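Local coordinates for putative antioxidant defense protein Mlr4105 (Mesorhizobium loti, PDB 3C1L) that probably has peroxiredoxin activity and works in antioxidant defence, as an all-helical member of the AhpD-like group, at residues A74-S79 / A122-A127; V128-E133 / D157-A162. One frame throughout, in Å; residues are numbered along the deposited sequence.

Contact 1: residues A74-S79 / A122-A127; sequences AVAVSS and AMLEFA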
loop_
_atom_site.group_PDB
_atom_site.type_symbol
_atom_site.label_atom_id
_atom_site.label_comp_id
_atom_site.label_asym_id
_atom_site.label_seq_id
_atom_site.Cartn_x
_atom_site.Cartn_y
_atom_site.Cartn_z
ATOM N N ALA B 74 4.670 -17.826 -13.484
ATOM C CA ALA B 74 3.340 -18.160 -12.936
ATOM C C ALA B 74 3.356 -18.188 -11.428
ATOM O O ALA B 74 2.515 -17.572 -10.738
ATOM C CB ALA B 74 2.879 -19.528 -13.504
ATOM N N VAL B 75 4.343 -18.893 -10.887
ATOM C CA VAL B 75 4.455 -19.048 -9.448
ATOM C C VAL B 75 4.870 -17.732 -8.703
ATOM O O VAL B 75 4.401 -17.483 -7.591
ATOM C CB VAL B 75 5.420 -20.194 -9.092
ATOM C CG1 VAL B 75 5.568 -20.267 -7.587
ATOM C CG2 VAL B 75 4.926 -21.569 -9.677
ATOM N N ALA B 76 5.774 -16.939 -9.269
ATOM C CA ALA B 76 6.158 -15.674 -8.646
ATOM C C ALA B 76 4.991 -14.720 -8.533
ATOM O O ALA B 76 4.789 -14.086 -7.486
ATOM C CB ALA B 76 7.311 -15.025 -9.386
ATOM N N VAL B 77 4.196 -14.626 -9.603
ATOM C CA VAL B 77 3.016 -13.807 -9.597
ATOM C C VAL B 77 1.961 -14.325 -8.600
ATOM O O VAL B 77 1.425 -13.574 -7.825
ATOM C CB VAL B 77 2.366 -13.767 -10.976
ATOM C CG1 VAL B 77 0.937 -13.122 -10.866
ATOM C CG2 VAL B 77 3.272 -13.095 -11.944
ATOM N N SER B 78 1.707 -15.627 -8.637
ATOM C CA SER B 78 0.797 -16.318 -7.717
ATOM C C SER B 78 1.186 -16.215 -6.240
ATOM O O SER B 78 0.303 -16.224 -5.348
ATOM C CB SER B 78 0.718 -17.799 -8.106
ATOM O OG SER B 78 0.179 -17.974 -9.394
ATOM N N SER B 79 2.490 -16.109 -5.987
ATOM C CA SER B 79 3.035 -15.885 -4.642
ATOM C C SER B 79 2.703 -14.494 -4.103
ATOM O O SER B 79 2.252 -14.317 -2.983
ATOM C CB SER B 79 4.553 -16.020 -4.662
ATOM O OG SER B 79 5.019 -15.977 -3.332
ATOM N N ALA B 122 15.942 -10.761 -13.832
ATOM C CA ALA B 122 15.375 -9.638 -14.542
ATOM C C ALA B 122 13.914 -9.882 -14.941
ATOM O O ALA B 122 13.081 -8.988 -14.861
ATOM C CB ALA B 122 16.227 -9.271 -15.758
HETATM N N MSE B 123 13.644 -11.118 -15.355
HETATM C CA MSE B 123 12.349 -11.587 -15.773
HETATM C C MSE B 123 11.297 -11.516 -14.662
HETATM O O MSE B 123 10.186 -10.993 -14.853
HETATM C CB MSE B 123 12.537 -13.043 -16.243
HETATM C CG MSE B 123 11.282 -13.765 -16.610
HETATM SE SE MSE B 123 11.766 -15.500 -17.334
HETATM C CE MSE B 123 12.209 -16.378 -15.574
ATOM N N LEU B 124 11.707 -11.996 -13.495
ATOM C CA LEU B 124 10.877 -12.136 -12.343
ATOM C C LEU B 124 10.701 -10.773 -11.713
ATOM O O LEU B 124 9.622 -10.454 -11.259
ATOM C CB LEU B 124 11.496 -13.154 -11.350
ATOM C CG LEU B 124 11.435 -14.665 -11.710
ATOM C CD1 LEU B 124 11.847 -15.576 -10.531
ATOM C CD2 LEU B 124 10.080 -15.087 -12.216
ATOM N N GLU B 125 11.739 -9.950 -11.705
ATOM C CA GLU B 125 11.564 -8.597 -11.182
ATOM C C GLU B 125 10.594 -7.784 -12.056
ATOM O O GLU B 125 9.771 -7.023 -11.520
ATOM C CB GLU B 125 12.907 -7.873 -11.014
ATOM C CG GLU B 125 13.832 -8.480 -9.914
ATOM C CD GLU B 125 13.390 -8.199 -8.472
ATOM O OE1 GLU B 125 12.281 -7.631 -8.264
ATOM O OE2 GLU B 125 14.166 -8.556 -7.533
ATOM N N PHE B 126 10.652 -7.956 -13.382
ATOM C CA PHE B 126 9.640 -7.307 -14.228
ATOM C C PHE B 126 8.192 -7.795 -13.872
ATOM O O PHE B 126 7.258 -6.995 -13.675
ATOM C CB PHE B 126 9.949 -7.538 -15.669
ATOM C CG PHE B 126 9.043 -6.830 -16.608
ATOM C CD1 PHE B 126 9.207 -5.469 -16.857
ATOM C CD2 PHE B 126 8.043 -7.525 -17.288
ATOM C CE1 PHE B 126 8.381 -4.790 -17.735
ATOM C CE2 PHE B 126 7.170 -6.849 -18.171
ATOM C CZ PHE B 126 7.357 -5.473 -18.408
ATOM N N ALA B 127 8.029 -9.107 -13.788
ATOM C CA ALA B 127 6.735 -9.734 -13.390
ATOM C C ALA B 127 6.198 -9.204 -12.045
ATOM O O ALA B 127 4.995 -8.981 -11.907
ATOM C CB ALA B 127 6.878 -11.249 -13.349
#
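In the all-helical AhpD-like fold of this protein, helix 67-80 packs against helix 118-132 where A76 and V77 face L124 and A127. The contact is wholly apolar and small, with about 122 Å² buried over both sides, and an alanine takes part in each of its two pairs. CA of A76 and CA of L124 are 7.0 Å apart, and one residue on in the first helix and three on in the second, CA of V77 and CA of A127 come to 6.7 Å, a close approach that the short alanine side chains allow.

The longer side chains cover the remaining distance. L124 leaves its helix obliquely, but with CG anti to the carbonyl carbon (chi1 -73°) its branched end swings back to the neighbouring helix, and the CD2 methyl meets CB of A76 at 4.0 Å. F111, L116 and M72 also lie against L124. V77 uses its CG2 branch, which comes to 4.3 Å from CB of A127.

The far flank of helix 67-80 carries S78, which touches C86 and L87 of helix 84-98; C86 is the second cysteine of a Cys-X-X-Cys sequence, the kind of motif that carries the thiol chemistry in AhpD. The hydroxyl of S78 also bonds N169 of helix 152-175. Within its own helix, S78 OG donates to A74 O at 2.7 Å from above the carbonyl plane (39° out of it), while S78 N reaches the same oxygen at 3.0 Å from the opposite face.

Contact 2: residues V128-E133 / D157-A162; sequences VKLTEE and DIASTA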
loop_
_atom_site.group_PDB
_atom_site.type_symbol
_atom_site.label_atom_id
_atom_site.label_comp_id
_atom_site.label_asym_id
_atom_site.label_seq_id
_atom_site.Cartn_x
_atom_site.Cartn_y
_atom_site.Cartn_z
ATOM N N VAL B 128 7.070 -9.046 -11.046
ATOM C CA VAL B 128 6.710 -8.439 -9.752
ATOM C C VAL B 128 6.175 -7.029 -9.914
ATOM O O VAL B 128 5.094 -6.724 -9.434
ATOM C CB VAL B 128 7.904 -8.357 -8.748
ATOM C CG1 VAL B 128 7.532 -7.479 -7.584
ATOM C CG2 VAL B 128 8.305 -9.735 -8.252
ATOM N N LYS B 129 6.893 -6.195 -10.661
ATOM C CA LYS B 129 6.432 -4.809 -10.936
ATOM C C LYS B 129 5.131 -4.758 -11.745
ATOM O O LYS B 129 4.234 -4.022 -11.440
ATOM C CB LYS B 129 7.516 -3.963 -11.654
ATOM C CG LYS B 129 7.145 -2.489 -11.647
ATOM C CD LYS B 129 8.202 -1.585 -12.086
ATOM C CE LYS B 129 7.701 -0.156 -12.047
ATOM N NZ LYS B 129 8.730 0.756 -12.655
ATOM N N LEU B 130 5.019 -5.571 -12.773
ATOM C CA LEU B 130 3.755 -5.667 -13.529
ATOM C C LEU B 130 2.586 -6.183 -12.632
ATOM O O LEU B 130 1.441 -5.868 -12.889
ATOM C CB LEU B 130 3.898 -6.585 -14.757
ATOM C CG LEU B 130 2.780 -6.486 -15.798
ATOM C CD1 LEU B 130 2.788 -5.062 -16.385
ATOM C CD2 LEU B 130 2.985 -7.496 -16.829
ATOM N N THR B 131 2.887 -6.976 -11.616
ATOM C CA THR B 131 1.842 -7.531 -10.692
ATOM C C THR B 131 1.417 -6.515 -9.636
ATOM O O THR B 131 0.215 -6.372 -9.318
ATOM C CB THR B 131 2.312 -8.835 -10.020
ATOM O OG1 THR B 131 2.550 -9.820 -11.038
ATOM C CG2 THR B 131 1.281 -9.394 -9.030
ATOM N N GLU B 132 2.385 -5.795 -9.092
ATOM C CA GLU B 132 2.122 -4.843 -7.995
ATOM C C GLU B 132 1.762 -3.427 -8.421
ATOM O O GLU B 132 1.031 -2.725 -7.724
ATOM C CB GLU B 132 3.319 -4.753 -7.064
ATOM C CG GLU B 132 3.724 -6.075 -6.393
ATOM C CD GLU B 132 4.993 -5.957 -5.543
ATOM O OE1 GLU B 132 5.788 -4.956 -5.644
ATOM O OE2 GLU B 132 5.211 -6.920 -4.796
ATOM N N GLU B 133 2.303 -2.963 -9.515
ATOM C CA GLU B 133 2.094 -1.551 -9.867
ATOM C C GLU B 133 2.169 -1.403 -11.372
ATOM O O GLU B 133 3.130 -0.867 -11.928
ATOM C CB GLU B 133 3.060 -0.615 -9.115
ATOM C CG GLU B 133 4.446 -1.151 -8.997
ATOM C CD GLU B 133 5.382 -0.347 -8.039
ATOM O OE1 GLU B 133 4.933 0.613 -7.353
ATOM O OE2 GLU B 133 6.605 -0.680 -8.017
ATOM N N ASP B 157 6.281 -12.151 -24.322
ATOM C CA ASP B 157 5.891 -13.424 -23.689
ATOM C C ASP B 157 5.930 -13.361 -22.155
ATOM O O ASP B 157 5.074 -13.957 -21.445
ATOM C CB ASP B 157 6.775 -14.565 -24.189
ATOM C CG ASP B 157 6.513 -14.945 -25.636
ATOM O OD1 ASP B 157 5.422 -14.668 -26.151
ATOM O OD2 ASP B 157 7.413 -15.545 -26.280
ATOM N N ILE B 158 6.923 -12.646 -21.637
ATOM C CA ILE B 158 7.026 -12.438 -20.173
ATOM C C ILE B 158 5.803 -11.672 -19.704
ATOM O O ILE B 158 5.142 -12.051 -18.709
ATOM C CB ILE B 158 8.330 -11.682 -19.728
ATOM C CG1 ILE B 158 9.594 -12.519 -20.080
ATOM C CG2 ILE B 158 8.228 -11.265 -18.220
ATOM C CD1 ILE B 158 10.953 -11.690 -20.344
ATOM N N ALA B 159 5.480 -10.604 -20.429
ATOM C CA ALA B 159 4.370 -9.726 -20.040
ATOM C C ALA B 159 3.047 -10.484 -20.102
ATOM O O ALA B 159 2.260 -10.352 -19.212
ATOM C CB ALA B 159 4.312 -8.472 -20.871
ATOM N N SER B 160 2.854 -11.284 -21.161
ATOM C CA SER B 160 1.656 -12.118 -21.340
ATOM C C SER B 160 1.487 -13.179 -20.278
ATOM O O SER B 160 0.375 -13.483 -19.834
ATOM C CB SER B 160 1.703 -12.828 -22.683
ATOM O OG SER B 160 1.388 -11.951 -23.734
ATOM N N THR B 161 2.603 -13.789 -19.906
ATOM C CA THR B 161 2.590 -14.859 -18.944
ATOM C C THR B 161 2.214 -14.242 -17.614
ATOM O O THR B 161 1.323 -14.752 -16.936
ATOM C CB THR B 161 3.947 -15.652 -18.869
ATOM O OG1 THR B 161 4.328 -16.139 -20.192
ATOM C CG2 THR B 161 3.795 -16.809 -17.925
ATOM N N ALA B 162 2.876 -13.147 -17.260
ATOM C CA ALA B 162 2.641 -12.497 -15.978
ATOM C C ALA B 162 1.181 -11.946 -15.886
ATOM O O ALA B 162 0.482 -12.184 -14.908
ATOM C CB ALA B 162 3.766 -11.421 -15.690
#
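A buried helix-helix contact, made by one leucine on two alanines, joins the C-terminal part of helix 118-132 to the long helix 152-175: L130 meets A159 and A162. These two alanines lie three residues apart, so their methyl groups line the same flank of their helix. L130 has CG anti to the backbone N (chi1 -165°), which extends the side chain across the gap, and its CD2 methyl does all the touching. That carbon sits 4.2 Å from CB of A162 and 4.4 Å from CB of A159. It also approaches the backbone of A159, at 3.8 Å from A159 O, an ordinary van der Waals contact with a carbonyl.

In the AhpD-like helical fold this pairing lies within the hexamer as well as within the chain. A174 of the third subunit packs on both L130 and A159, and R170 of that same subunit donates from NE to L130 O and from NH2 to T131 O, gripping carbonyls at the end of helix 118-132, just before E133 leaves helical geometry. Inside the chain, T131 OG1 is hydrogen-bonded to A127 O and to N166 ND2, a second link to helix 152-175.

Next to A162, T161 folds its hydroxyl back one turn onto its own helix: OG1 donates to D157 O at 2.6 Å, tilted 31° from the carbonyl plane, and T161 N reaches that oxygen at 2.9 Å from the other face. The D157 carboxylate is held in turn by R153, through a salt bridge, and by the hydroxyl of S63.

In the fold
Read from the N terminus, contact 1 comes first: helix 67-80 meets helix 118-132 after a mostly helical excursion through 84-98 and 101-109. Contact 2 opens directly after it on the same helix 118-132 and closes a shorter excursion, through helix 139-147, when the chain returns as helix 152-175. The two loops therefore follow in series, neither nesting nor crossing, with helix 118-132 as their shared member. Their centres are only about 7 Å apart, and they touch: V77 CG2 lies 3.5 Å from T131 OG1, A127 CB 3.9 Å from A162 CB, and F126 packs on I158. Together they bind three helices into one buried cluster.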